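Local coordinates for sulfoquinovosidase (Escherichia coli, PDB 5OHT), which hydrolyses sulfoquinovosyl diacylglycerides and simple sulfoquinovosides to sulfoquinovose, releasing the headgroup of plant sulfolipids for breakdown by sulfoglycolysis, at residues W304-N309 against L331-P336; L259-G264 against N283-Q288; W626-P631 against G647-N652. All coordinates share one frame; numbering follows the deposited sequence.

How the contacts relate
Contacts 1 and 2 lie in the buried interior of the TIM-barrel domain and share a parallel sheet, in which strands 282-286 and 329-334 are neighbours; their centres are about 13 Å apart. W286 NE1 of contact 2 reaches A332 O of contact 1, and both contacts touch the bound piperidine methanesulfonate, contact 1 at its sulfonate and contact 2 at a ring hydroxyl. Contact 2 is built largely of backbone hydrogen bonds, whereas contact 1 is made of aromatic and amide side chains. Contact 3 belongs to the C-terminal domain, about 45 Å from contact 1, centre to centre, and away from the annotated sites: an antiparallel pair with one apolar face and one more exposed polar face.

Contact 1. Residues W304-N309 against L331-P336. With 9VH ([(3~{S},4~{R},5~{R})-4,5-bis(oxidanyl)piperidin-3-yl]methanesulfonic acid), chain D.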
loop_
_atom_site.group_PDB
_atom_site.type_symbol
_atom_site.label_atom_id
_atom_site.label_comp_id
_atom_site.label_asym_id
_atom_site.label_seq_id
_atom_site.Cartn_x
_atom_site.Cartn_y
_atom_site.Cartn_z
ATOM N N TRP A 304 16.478 12.854 11.566
ATOM C CA TRP A 304 16.637 12.411 10.164
ATOM C C TRP A 304 18.046 12.680 9.638
ATOM O O TRP A 304 18.240 13.528 8.737
ATOM C CB TRP A 304 15.583 13.077 9.242
ATOM C CG TRP A 304 14.101 12.715 9.556
ATOM C CD1 TRP A 304 13.619 11.944 10.591
ATOM C CD2 TRP A 304 12.954 13.143 8.805
ATOM N NE1 TRP A 304 12.244 11.845 10.502
ATOM C CE2 TRP A 304 11.807 12.588 9.428
ATOM C CE3 TRP A 304 12.785 13.939 7.654
ATOM C CZ2 TRP A 304 10.534 12.791 8.932
ATOM C CZ3 TRP A 304 11.487 14.167 7.169
ATOM C CH2 TRP A 304 10.380 13.598 7.817
ATOM N N ASN A 305 19.034 11.930 10.177
ATOM C CA ASN A 305 20.388 11.884 9.630
ATOM C C ASN A 305 20.862 10.447 9.733
ATOM O O ASN A 305 20.976 9.923 10.833
ATOM C CB ASN A 305 21.301 12.847 10.431
ATOM C CG ASN A 305 22.625 13.099 9.713
ATOM O OD1 ASN A 305 22.641 13.660 8.630
ATOM N ND2 ASN A 305 23.720 12.671 10.319
ATOM N N TRP A 306 21.078 9.779 8.601
ATOM C CA TRP A 306 21.106 8.310 8.539
ATOM C C TRP A 306 22.471 7.680 8.850
ATOM O O TRP A 306 23.127 7.039 8.000
ATOM C CB TRP A 306 20.483 7.785 7.207
ATOM C CG TRP A 306 19.245 8.598 6.859
ATOM C CD1 TRP A 306 19.072 9.372 5.753
ATOM C CD2 TRP A 306 18.073 8.770 7.652
ATOM N NE1 TRP A 306 17.849 9.991 5.786
ATOM C CE2 TRP A 306 17.215 9.659 6.948
ATOM C CE3 TRP A 306 17.656 8.269 8.880
ATOM C CZ2 TRP A 306 15.969 10.014 7.406
ATOM C CZ3 TRP A 306 16.418 8.645 9.349
ATOM C CH2 TRP A 306 15.566 9.478 8.592
ATOM N N LYS A 307 22.884 7.924 10.093
ATOM C CA LYS A 307 24.136 7.431 10.648
ATOM C C LYS A 307 23.847 6.955 12.082
ATOM O O LYS A 307 23.171 7.644 12.834
ATOM C CB LYS A 307 25.157 8.570 10.694
ATOM C CG LYS A 307 25.697 8.942 9.344
ATOM C CD LYS A 307 26.415 10.291 9.343
ATOM C CE LYS A 307 27.045 10.599 7.975
ATOM N NZ LYS A 307 27.143 12.068 7.813
ATOM N N TRP A 308 24.431 5.807 12.453
ATOM C CA TRP A 308 24.311 5.279 13.814
ATOM C C TRP A 308 24.813 6.289 14.860
ATOM O O TRP A 308 25.906 6.860 14.738
ATOM C CB TRP A 308 25.053 3.915 13.882
ATOM C CG TRP A 308 25.468 3.444 15.259
ATOM C CD1 TRP A 308 24.781 3.523 16.452
ATOM C CD2 TRP A 308 26.667 2.724 15.531
ATOM N NE1 TRP A 308 25.559 2.958 17.497
ATOM C CE2 TRP A 308 26.708 2.459 16.938
ATOM C CE3 TRP A 308 27.772 2.346 14.732
ATOM C CZ2 TRP A 308 27.814 1.831 17.553
ATOM C CZ3 TRP A 308 28.879 1.681 15.366
ATOM C CH2 TRP A 308 28.865 1.439 16.747
ATOM N N ASN A 309 23.994 6.589 15.832
ATOM C CA ASN A 309 24.337 7.484 16.921
ATOM C C ASN A 309 24.792 6.650 18.143
ATOM O O ASN A 309 23.981 6.021 18.849
ATOM C CB ASN A 309 23.142 8.359 17.227
ATOM C CG ASN A 309 23.417 9.415 18.277
ATOM O OD1 ASN A 309 23.965 9.131 19.314
ATOM N ND2 ASN A 309 22.906 10.620 18.061
ATOM N N LEU A 331 16.579 -4.197 13.468
ATOM C CA LEU A 331 15.991 -3.399 12.370
ATOM C C LEU A 331 15.973 -1.904 12.714
ATOM O O LEU A 331 15.707 -1.530 13.841
ATOM C CB LEU A 331 14.534 -3.860 12.052
ATOM C CG LEU A 331 14.393 -5.311 11.529
ATOM C CD1 LEU A 331 14.362 -6.296 12.700
ATOM C CD2 LEU A 331 13.106 -5.470 10.638
ATOM N N ALA A 332 16.247 -1.083 11.709
ATOM C CA ALA A 332 16.426 0.350 11.873
ATOM C C ALA A 332 15.332 1.168 11.084
ATOM O O ALA A 332 14.175 0.701 10.955
ATOM C CB ALA A 332 17.846 0.696 11.436
ATOM N N TYR A 333 15.690 2.365 10.614
ATOM C CA TYR A 333 14.741 3.337 10.029
ATOM C C TYR A 333 15.496 4.236 9.046
ATOM O O TYR A 333 16.553 4.804 9.416
ATOM C CB TYR A 333 14.059 4.188 11.135
ATOM C CG TYR A 333 13.119 5.270 10.618
ATOM C CD1 TYR A 333 13.609 6.487 10.113
ATOM C CD2 TYR A 333 11.725 5.034 10.472
ATOM C CE1 TYR A 333 12.765 7.430 9.549
ATOM C CE2 TYR A 333 10.894 5.983 9.894
ATOM C CZ TYR A 333 11.428 7.176 9.406
ATOM O OH TYR A 333 10.612 8.114 8.856
ATOM N N ILE A 334 14.953 4.429 7.836
ATOM C CA ILE A 334 15.408 5.461 6.898
ATOM C C ILE A 334 14.208 6.048 6.064
ATOM O O ILE A 334 13.124 5.384 5.943
ATOM C CB ILE A 334 16.512 4.934 6.005
ATOM C CG1 ILE A 334 17.175 6.054 5.155
ATOM C CG2 ILE A 334 16.021 3.805 5.086
ATOM C CD1 ILE A 334 18.496 5.610 4.571
ATOM N N ASN A 335 14.353 7.283 5.589
ATOM C CA ASN A 335 13.469 7.910 4.599
ATOM C C ASN A 335 14.317 8.665 3.586
ATOM O O ASN A 335 15.552 8.801 3.792
ATOM C CB ASN A 335 12.290 8.677 5.259
ATOM C CG ASN A 335 12.682 10.036 5.817
ATOM O OD1 ASN A 335 13.370 10.809 5.158
ATOM N ND2 ASN A 335 12.219 10.329 7.051
ATOM N N PRO A 336 13.717 9.106 2.442
ATOM C CA PRO A 336 14.522 9.745 1.373
ATOM C C PRO A 336 14.737 11.259 1.506
ATOM O O PRO A 336 15.046 11.964 0.487
ATOM C CB PRO A 336 13.727 9.378 0.117
ATOM C CG PRO A 336 12.341 9.406 0.558
ATOM C CD PRO A 336 12.314 8.984 2.024
HETATM O O1 9VH D . 8.275 10.683 13.551
HETATM S S1 9VH D . 9.082 10.244 12.460
HETATM O O2 9VH D . 10.489 10.400 12.485
HETATM O O3 9VH D . 8.649 10.934 11.202
HETATM C C1 9VH D . 8.813 8.506 12.170
HETATM C C2 9VH D . 7.351 8.026 12.103
HETATM C C3 9VH D . 6.592 8.604 10.918
HETATM N N1 9VH D . 6.232 7.708 9.802
HETATM C C4 9VH D . 5.500 6.509 10.239
HETATM C C5 9VH D . 5.779 6.082 11.685
HETATM O O4 9VH D . 5.648 4.682 11.824
HETATM C C6 9VH D . 7.170 6.499 12.160
HETATM O O5 9VH D . 7.321 6.061 13.512
#
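W306 and I334 mark the nearest approach of the two backbones, CA to CA 6.6 Å, where the irregular loop 304-309 passes the end of strand 329-334 with no hydrogen bond between the segments. W306 is the centre of an inverse gamma turn, closed by K307 N to N305 O, and its broad indole points toward the strand end. I334 CG1 sits over one face of that indole, 3.7 Å from the centroid of the W306 five-membered ring and 10° off its normal, a CH-pi contact well suited to a branched aliphatic chain. The carbonyl carbon of W304 lies over the opposite face. At the far end of the ring, W306 CH2 meets Y333 CE1 at 3.6 Å; the two rings are oblique to each other, with W306 at the edge of the tyrosine. W306 NE1 bonds to Y337 O.

N335 ties the aromatic groups together. With chi1 at 78°, its CG lies between the backbone N and the carbonyl carbon, which brings the amide up between the two tryptophans. N335 ND2 stands 3.2 Å above the W304 plane, over the ring centre, with the amide nearly perpendicular to the indole. ND2 also donates to Y333 OH at 3.3 Å, nearly straight and in the amide plane, while OD1 accepts from Y337 N, so both ends of the amide are held. Y333 OH in turn bonds to the nucleophile D405. W304 NE1 donates from the ring edge to sulfonate oxygen O2 of the ligand (3.0 Å, 175°), a direct bond consistent with the role of W304 in binding the sulfoquinovosyl substrate.

Behind this pocket wall, I334 packs on I390 and M394 of helix 380-395, and W306 rests against L344 of helix 343-351 and V338 of strand 337-339.

Contact 2. Residues L259-G264 against N283-Q288. With 9VH ([(3~{S},4~{R},5~{R})-4,5-bis(oxidanyl)piperidin-3-yl]methanesulfonic acid), chain D.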
loop_
_atom_site.group_PDB
_atom_site.type_symbol
_atom_site.label_atom_id
_atom_site.label_comp_id
_atom_site.label_asym_id
_atom_site.label_seq_id
_atom_site.Cartn_x
_atom_site.Cartn_y
_atom_site.Cartn_z
ATOM N N LEU A 259 9.904 -6.506 18.198
ATOM C CA LEU A 259 9.505 -5.566 19.252
ATOM C C LEU A 259 9.950 -4.144 18.862
ATOM O O LEU A 259 11.163 -3.902 18.667
ATOM C CB LEU A 259 10.161 -5.952 20.595
ATOM C CG LEU A 259 9.841 -7.322 21.241
ATOM C CD1 LEU A 259 10.668 -7.530 22.535
ATOM C CD2 LEU A 259 8.385 -7.504 21.573
ATOM N N GLY A 260 9.002 -3.217 18.801
ATOM C CA GLY A 260 9.289 -1.807 18.589
ATOM C C GLY A 260 9.676 -1.161 19.932
ATOM O O GLY A 260 8.872 -1.118 20.908
ATOM N N ILE A 261 10.910 -0.681 19.980
ATOM C CA ILE A 261 11.502 -0.157 21.236
ATOM C C ILE A 261 12.334 1.098 20.878
ATOM O O ILE A 261 12.999 1.111 19.854
ATOM C CB ILE A 261 12.418 -1.211 21.923
ATOM C CG1 ILE A 261 11.687 -2.534 22.219
ATOM C CG2 ILE A 261 12.931 -0.627 23.250
ATOM C CD1 ILE A 261 12.604 -3.736 22.485
ATOM N N GLN A 262 12.231 2.118 21.707
ATOM C CA GLN A 262 13.102 3.283 21.646
ATOM C C GLN A 262 13.745 3.496 23.067
ATOM O O GLN A 262 13.192 3.049 24.069
ATOM C CB GLN A 262 12.280 4.505 21.243
ATOM C CG GLN A 262 11.596 4.390 19.832
ATOM C CD GLN A 262 10.792 5.624 19.473
ATOM O OE1 GLN A 262 11.297 6.498 18.749
ATOM N NE2 GLN A 262 9.590 5.767 20.048
ATOM N N GLY A 263 14.881 4.201 23.092
ATOM C CA GLY A 263 15.564 4.616 24.325
ATOM C C GLY A 263 16.993 4.148 24.505
ATOM O O GLY A 263 17.591 4.435 25.518
ATOM N N GLY A 264 17.547 3.401 23.563
ATOM C CA GLY A 264 18.948 3.055 23.551
ATOM C C GLY A 264 19.265 1.604 23.837
ATOM O O GLY A 264 18.379 0.776 24.027
ATOM N N ASN A 283 11.624 -12.489 17.454
ATOM C CA ASN A 283 12.561 -12.643 16.324
ATOM C C ASN A 283 13.409 -11.405 16.035
ATOM O O ASN A 283 14.316 -11.449 15.172
ATOM C CB ASN A 283 11.822 -13.087 15.054
ATOM C CG ASN A 283 11.020 -11.954 14.399
ATOM O OD1 ASN A 283 10.781 -10.920 15.029
ATOM N ND2 ASN A 283 10.658 -12.126 13.118
ATOM N N GLY A 284 13.149 -10.301 16.734
ATOM C CA GLY A 284 13.759 -9.022 16.402
ATOM C C GLY A 284 13.463 -7.857 17.325
ATOM O O GLY A 284 12.517 -7.880 18.081
ATOM N N ILE A 285 14.339 -6.864 17.252
ATOM C CA ILE A 285 14.176 -5.561 17.858
ATOM C C ILE A 285 14.168 -4.484 16.715
ATOM O O ILE A 285 15.104 -4.422 15.917
ATOM C CB ILE A 285 15.363 -5.266 18.838
ATOM C CG1 ILE A 285 15.267 -6.215 20.080
ATOM C CG2 ILE A 285 15.361 -3.822 19.279
ATOM C CD1 ILE A 285 16.590 -6.308 20.829
ATOM N N TRP A 286 13.135 -3.635 16.673
ATOM C CA TRP A 286 13.028 -2.540 15.701
ATOM C C TRP A 286 13.137 -1.228 16.473
ATOM O O TRP A 286 12.234 -0.862 17.226
ATOM C CB TRP A 286 11.709 -2.612 14.879
ATOM C CG TRP A 286 11.517 -1.377 14.066
ATOM C CD1 TRP A 286 12.362 -0.903 13.135
ATOM C CD2 TRP A 286 10.433 -0.435 14.143
ATOM N NE1 TRP A 286 11.911 0.276 12.625
ATOM C CE2 TRP A 286 10.720 0.596 13.229
ATOM C CE3 TRP A 286 9.260 -0.368 14.896
ATOM C CZ2 TRP A 286 9.871 1.713 13.056
ATOM C CZ3 TRP A 286 8.417 0.729 14.736
ATOM C CH2 TRP A 286 8.744 1.766 13.820
ATOM N N ALA A 287 14.236 -0.504 16.243
ATOM C CA ALA A 287 14.563 0.723 17.014
ATOM C C ALA A 287 14.740 1.882 16.052
ATOM O O ALA A 287 15.836 2.110 15.538
ATOM C CB ALA A 287 15.834 0.546 17.843
ATOM N N GLN A 288 13.655 2.640 15.863
ATOM C CA GLN A 288 13.665 3.716 14.833
ATOM C C GLN A 288 14.629 4.873 15.219
ATOM O O GLN A 288 15.103 5.620 14.351
ATOM C CB GLN A 288 12.264 4.250 14.582
ATOM C CG GLN A 288 11.517 4.901 15.724
ATOM C CD GLN A 288 10.238 5.628 15.270
ATOM O OE1 GLN A 288 9.734 5.377 14.181
ATOM N NE2 GLN A 288 9.687 6.500 16.142
HETATM O O1 9VH D . 8.275 10.683 13.551
HETATM S S1 9VH D . 9.082 10.244 12.460
HETATM O O2 9VH D . 10.489 10.400 12.485
HETATM O O3 9VH D . 8.649 10.934 11.202
HETATM C C1 9VH D . 8.813 8.506 12.170
HETATM C C2 9VH D . 7.351 8.026 12.103
HETATM C C3 9VH D . 6.592 8.604 10.918
HETATM N N1 9VH D . 6.232 7.708 9.802
HETATM C C4 9VH D . 5.500 6.509 10.239
HETATM C C5 9VH D . 5.779 6.082 11.685
HETATM O O4 9VH D . 5.648 4.682 11.824
HETATM C C6 9VH D . 7.170 6.499 12.160
HETATM O O5 9VH D . 7.321 6.061 13.512
#
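Q288 and Q262 meet through their amides where two neighbouring strands of the barrel run out into loops. Along Q288, CB packs beside Y333; chi1 of 62° then turns CG toward Q262 OE1, 3.4 Å away. The chain runs on extended to CD, which lies 3.4 Å from ligand O5 and also near Q262 OE1. Beyond it the amide divides its work. Q288 OE1 accepts a short bond of 2.6 Å from hydroxyl O5 of the ligand, and Q288 NE2 donates to Q262 OE1 at 3.1 Å. The amide planes are 76° apart; the donor approaches from above the Q262 carbonyl plane, while Q262 OE1 lies in the amide plane of Q288. Q262 NE2 is bonded to E538, so Q262 is a second-shell residue that probably helps to fix the rotation of the Q288 amide. The strands beneath form a beta-alpha-beta crossover of the TIM barrel, 257-260 and 282-286 joined by helix 265-277. Their parallel ladder runs from L259 N to G284 O, from W286 N to L259 O (2.8 Å), and from I261 N to W286 O. G260 suits the face that carries the W286 indole, its CA lying 4.0 Å from W286 CE3. On the other face, L259 and I285 touch M275 and L272 of the helix respectively.

Contact 3. Residues W626-P631 against G647-N652; sequences WTLYLP and GEVTVN
A twisted two-stranded antiparallel ribbon in the C-terminal domain joins W626 to V651, L628 to V649 and L630 to G647 as hydrogen-bonded pairs, with the strand directions 147° apart. Each of these pairs makes two backbone bonds, as in the 2.9 Å link from L628 N to V649 O and its return from V649 N to L628 O. G647 begins the second strand at a phi of 139°, a conformation glycine adopts readily.

The alternation of the strands sorts the side chains by chemistry. W626, L628, L630, V649 and V651 share the face that packs on the neighbouring sheet, where apolar groups are suited. V649 CG2 touches both leucines, 4.0 Å from L628 CG and 3.9 Å from L630 CD1, and L628 CD2 reaches V651 CG2 at 4.2 Å. F644 covers L630, V649 and V651, while L614 and F661 pack on L628 and L630, so that the ribbon lies against the adjoining six-stranded sheet. The W626 indole leads away from the second strand to meet H619 edge-to-face.

The other face carries T627, Y629, E648 and T650 and is more exposed, which suits polar and amphipathic groups. Y629 runs alongside the backbone of G647 and E648, its ring oblique to them, and its OH bonds to D597, with H599 edge-to-face against the ring. The aliphatic part of E648 lies by the methyl of T627, CG to CG2 4.0 Å. Next along, T627 and T650 form a non-hydrogen-bonded pair whose CA atoms are 4.2 Å apart. Both threonines place OG1 beside the backbone N (chi1 -62°), and the hydroxyls T627 OG1 and T650 OG1 meet in a 2.7 Å hydrogen bond.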
loop_
_atom_site.group_PDB
_atom_site.type_symbol
_atom_site.label_atom_id
_atom_site.label_comp_id
_atom_site.label_asym_id
_atom_site.label_seq_id
_atom_site.Cartn_x
_atom_site.Cartn_y
_atom_site.Cartn_z
ATOM N N TRP A 626 -18.928 -12.245 17.773
ATOM C CA TRP A 626 -18.690 -11.628 16.475
ATOM C C TRP A 626 -19.493 -12.364 15.414
ATOM O O TRP A 626 -19.491 -13.609 15.416
ATOM C CB TRP A 626 -17.183 -11.721 16.163
ATOM C CG TRP A 626 -16.754 -10.780 15.024
ATOM C CD1 TRP A 626 -16.332 -11.127 13.799
ATOM C CD2 TRP A 626 -16.752 -9.349 15.069
ATOM N NE1 TRP A 626 -16.073 -10.001 13.037
ATOM C CE2 TRP A 626 -16.305 -8.896 13.814
ATOM C CE3 TRP A 626 -17.072 -8.403 16.059
ATOM C CZ2 TRP A 626 -16.197 -7.529 13.497
ATOM C CZ3 TRP A 626 -16.927 -7.023 15.736
ATOM C CH2 TRP A 626 -16.504 -6.631 14.451
ATOM N N THR A 627 -20.155 -11.618 14.503
ATOM C CA THR A 627 -20.918 -12.188 13.408
ATOM C C THR A 627 -20.152 -12.028 12.079
ATOM O O THR A 627 -19.524 -10.988 11.839
ATOM C CB THR A 627 -22.287 -11.440 13.314
ATOM O OG1 THR A 627 -23.019 -11.659 14.545
ATOM C CG2 THR A 627 -23.124 -11.953 12.109
ATOM N N LEU A 628 -20.169 -13.049 11.223
ATOM C CA LEU A 628 -19.402 -13.065 9.961
ATOM C C LEU A 628 -20.091 -13.962 8.949
ATOM O O LEU A 628 -21.142 -14.561 9.258
ATOM C CB LEU A 628 -17.952 -13.520 10.206
ATOM C CG LEU A 628 -17.852 -14.916 10.870
ATOM C CD1 LEU A 628 -17.104 -15.796 9.937
ATOM C CD2 LEU A 628 -17.359 -14.942 12.290
ATOM N N TYR A 629 -19.536 -14.031 7.747
ATOM C CA TYR A 629 -20.082 -14.856 6.667
ATOM C C TYR A 629 -19.129 -15.965 6.271
ATOM O O TYR A 629 -17.925 -15.728 6.041
ATOM C CB TYR A 629 -20.414 -13.998 5.459
ATOM C CG TYR A 629 -20.962 -14.794 4.314
ATOM C CD1 TYR A 629 -22.310 -15.230 4.303
ATOM C CD2 TYR A 629 -20.154 -15.110 3.234
ATOM C CE1 TYR A 629 -22.814 -15.989 3.218
ATOM C CE2 TYR A 629 -20.635 -15.862 2.158
ATOM C CZ TYR A 629 -21.984 -16.310 2.173
ATOM O OH TYR A 629 -22.402 -17.030 1.119
ATOM N N LEU A 630 -19.641 -17.210 6.204
ATOM C CA LEU A 630 -18.889 -18.358 5.671
ATOM C C LEU A 630 -19.422 -18.713 4.300
ATOM O O LEU A 630 -20.609 -18.915 4.154
ATOM C CB LEU A 630 -18.941 -19.554 6.608
ATOM C CG LEU A 630 -18.381 -19.380 8.013
ATOM C CD1 LEU A 630 -18.643 -20.581 8.903
ATOM C CD2 LEU A 630 -16.883 -19.168 7.969
ATOM N N PRO A 631 -18.547 -18.816 3.285
ATOM C CA PRO A 631 -18.991 -19.379 2.027
ATOM C C PRO A 631 -19.148 -20.869 2.189
ATOM O O PRO A 631 -18.755 -21.426 3.210
ATOM C CB PRO A 631 -17.842 -19.047 1.090
ATOM C CG PRO A 631 -16.615 -19.070 1.967
ATOM C CD PRO A 631 -17.065 -18.663 3.324
ATOM N N GLY A 647 -22.977 -19.831 5.376
ATOM C CA GLY A 647 -24.034 -18.998 5.916
ATOM C C GLY A 647 -23.506 -17.917 6.835
ATOM O O GLY A 647 -22.302 -17.861 7.169
ATOM N N GLU A 648 -24.410 -17.060 7.255
ATOM C CA GLU A 648 -24.136 -16.095 8.293
ATOM C C GLU A 648 -23.988 -16.843 9.607
ATOM O O GLU A 648 -24.835 -17.687 9.931
ATOM C CB GLU A 648 -25.287 -15.119 8.377
ATOM C CG GLU A 648 -24.969 -13.945 9.240
ATOM C CD GLU A 648 -24.887 -12.671 8.456
ATOM O OE1 GLU A 648 -24.094 -12.575 7.452
ATOM O OE2 GLU A 648 -25.630 -11.775 8.935
ATOM N N VAL A 649 -22.945 -16.542 10.390
ATOM C CA VAL A 649 -22.763 -17.208 11.670
ATOM C C VAL A 649 -22.310 -16.233 12.745
ATOM O O VAL A 649 -21.700 -15.170 12.415
ATOM C CB VAL A 649 -21.809 -18.420 11.559
ATOM C CG1 VAL A 649 -22.223 -19.428 10.471
ATOM C CG2 VAL A 649 -20.357 -18.011 11.324
ATOM N N THR A 650 -22.578 -16.588 14.011
ATOM C CA THR A 650 -22.083 -15.838 15.161
ATOM C C THR A 650 -21.270 -16.798 16.062
ATOM O O THR A 650 -21.725 -17.935 16.334
ATOM C CB THR A 650 -23.213 -15.144 15.931
ATOM O OG1 THR A 650 -23.856 -14.191 15.081
ATOM C CG2 THR A 650 -22.679 -14.360 17.140
ATOM N N VAL A 651 -20.059 -16.382 16.508
ATOM C CA VAL A 651 -19.243 -17.180 17.411
ATOM C C VAL A 651 -18.805 -16.349 18.629
ATOM O O VAL A 651 -18.697 -15.103 18.569
ATOM C CB VAL A 651 -17.992 -17.800 16.742
ATOM C CG1 VAL A 651 -18.362 -18.928 15.791
ATOM C CG2 VAL A 651 -17.095 -16.737 16.083
ATOM N N ASN A 652 -18.618 -17.039 19.743
ATOM C CA ASN A 652 -17.963 -16.441 20.932
ATOM C C ASN A 652 -16.538 -15.971 20.545
ATOM O O ASN A 652 -15.837 -16.689 19.842
ATOM C CB ASN A 652 -17.815 -17.496 22.031
ATOM C CG ASN A 652 -19.164 -17.911 22.620
ATOM O OD1 ASN A 652 -20.099 -17.090 22.726
ATOM N ND2 ASN A 652 -19.263 -19.179 23.039
#